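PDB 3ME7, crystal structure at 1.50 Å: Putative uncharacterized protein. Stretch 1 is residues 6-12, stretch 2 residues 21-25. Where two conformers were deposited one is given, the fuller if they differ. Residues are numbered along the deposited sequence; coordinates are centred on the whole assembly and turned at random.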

# COMPACT_ATOMS: atom_id res chain seq x y z
N TYR A 6 12.75 -6.12 -4.66
CA TYR A 6 11.84 -6.80 -3.76
C TYR A 6 11.68 -6.02 -2.47
O TYR A 6 12.66 -5.47 -1.93
CB TYR A 6 12.38 -8.20 -3.43
CG TYR A 6 12.16 -9.20 -4.54
CD1 TYR A 6 13.01 -9.23 -5.65
CD2 TYR A 6 11.11 -10.11 -4.50
CE1 TYR A 6 12.80 -10.13 -6.69
CE2 TYR A 6 10.91 -11.03 -5.51
CZ TYR A 6 11.75 -11.02 -6.62
OH TYR A 6 11.57 -11.93 -7.66
N VAL A 7 10.45 -5.97 -1.97
CA VAL A 7 10.22 -5.46 -0.62
C VAL A 7 10.60 -6.57 0.39
O VAL A 7 10.10 -7.69 0.27
CB VAL A 7 8.76 -4.98 -0.40
CG1 VAL A 7 8.64 -4.31 0.97
CG2 VAL A 7 8.36 -3.96 -1.47
N PRO A 8 11.49 -6.27 1.35
CA PRO A 8 11.93 -7.29 2.31
C PRO A 8 10.77 -7.97 3.00
O PRO A 8 9.87 -7.31 3.54
CB PRO A 8 12.78 -6.49 3.32
CG PRO A 8 13.34 -5.38 2.49
CD PRO A 8 12.22 -5.00 1.54
N GLY A 9 10.78 -9.30 3.00
CA GLY A 9 9.66 -10.08 3.52
C GLY A 9 9.60 -10.14 5.04
O GLY A 9 8.55 -10.44 5.61
N ASP A 10 10.71 -9.84 5.70
CA ASP A 10 10.75 -9.94 7.15
C ASP A 10 10.27 -8.67 7.88
O ASP A 10 10.27 -8.64 9.12
CB ASP A 10 12.14 -10.36 7.65
CG ASP A 10 13.25 -9.41 7.21
OD1 ASP A 10 13.02 -8.53 6.35
OD2 ASP A 10 14.38 -9.57 7.72
N ILE A 11 9.85 -7.65 7.12
CA ILE A 11 9.24 -6.45 7.70
C ILE A 11 8.02 -6.86 8.53
O ILE A 11 7.13 -7.56 8.02
CB ILE A 11 8.84 -5.48 6.59
CG1 ILE A 11 10.10 -4.84 6.01
CG2 ILE A 11 7.86 -4.39 7.12
CD1 ILE A 11 9.92 -4.13 4.67
N THR A 12 7.98 -6.42 9.79
CA THR A 12 6.86 -6.70 10.66
C THR A 12 5.89 -5.53 10.64
O THR A 12 6.29 -4.37 10.88
CB THR A 12 7.32 -7.00 12.10
OG1 THR A 12 8.17 -8.16 12.11
CG2 THR A 12 6.10 -7.28 12.99
N PHE A 21 2.08 -9.41 11.91
CA PHE A 21 2.46 -10.34 10.84
C PHE A 21 3.68 -9.81 10.08
O PHE A 21 4.03 -8.62 10.18
CB PHE A 21 1.29 -10.59 9.88
CG PHE A 21 0.87 -9.37 9.08
CD1 PHE A 21 0.01 -8.40 9.63
CD2 PHE A 21 1.29 -9.20 7.76
CE1 PHE A 21 -0.38 -7.27 8.89
CE2 PHE A 21 0.89 -8.09 7.00
CZ PHE A 21 0.06 -7.11 7.58
N GLN A 22 4.32 -10.70 9.33
CA GLN A 22 5.41 -10.29 8.47
C GLN A 22 4.92 -10.14 7.05
O GLN A 22 3.99 -10.83 6.63
CB GLN A 22 6.58 -11.26 8.56
CG GLN A 22 7.36 -11.07 9.85
CD GLN A 22 8.44 -12.08 10.02
OE1 GLN A 22 8.17 -13.27 10.13
NE2 GLN A 22 9.69 -11.62 10.05
N LEU A 23 5.51 -9.21 6.32
CA LEU A 23 5.07 -8.98 4.96
C LEU A 23 5.05 -10.28 4.13
O LEU A 23 4.14 -10.49 3.32
CB LEU A 23 5.92 -7.91 4.29
CG LEU A 23 5.48 -7.55 2.87
CD1 LEU A 23 4.01 -7.08 2.87
CD2 LEU A 23 6.39 -6.46 2.35
N LYS A 24 6.02 -11.16 4.36
CA LYS A 24 6.08 -12.45 3.66
C LYS A 24 4.81 -13.29 3.85
O LYS A 24 4.50 -14.17 3.03
CB LYS A 24 7.31 -13.25 4.12
CG LYS A 24 7.22 -13.77 5.55
CD LYS A 24 8.38 -14.70 5.87
CE LYS A 24 9.70 -13.94 5.92
NZ LYS A 24 10.85 -14.87 6.12
N ASN A 25 4.07 -13.03 4.93
CA ASN A 25 2.85 -13.80 5.22
C ASN A 25 1.74 -13.53 4.21
O ASN A 25 0.76 -14.27 4.13
CB ASN A 25 2.34 -13.53 6.63
CG ASN A 25 3.34 -13.91 7.72
OD1 ASN A 25 3.36 -13.30 8.80
ND2 ASN A 25 4.19 -14.90 7.44

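Three successive carbonyls of one turn-containing segment, those of Gly 9, Asp 10 and Ile 11, each accept a hydrogen bond from a different residue of the other stretch, and every donor lies on that other side. Two donors are backbone amides at the start of the 3-10 segment: Leu 23 N reaches Ile 11 O at 2.9 Å, and Lys 24 N reaches Gly 9 O at 2.9 Å, both with N-H...O angles of 156°. Leu 23 N also lies 3.4 Å from Gly 9 O, but the angle is too poor for a bond. The third donor is a side chain: Gln 22 NE2 meets Asp 10 O at 3.2 Å and 163°. The type I turn from Pro 8 to Ile 11 carries all three acceptors.

Beyond it, Thr 12 and Gln 22 form an antiparallel, non-hydrogen-bonded bridge, their side chains on the same face of the sheet. CA-H...O contacts accompany it, Gln 22 CA to Ile 11 O at 3.3 Å and Thr 12 CA to Phe 21 O at 3.5 Å.

Leu 23, buried and directed toward the turn segment, packs its CD2 3.4 Å from Val 7 CG1. At Gly 9 the backbones run close, CA to Lys 24 CA 4.3 Å; an ideal CB there would sit a tight 3.2 Å from Lys 24 CB.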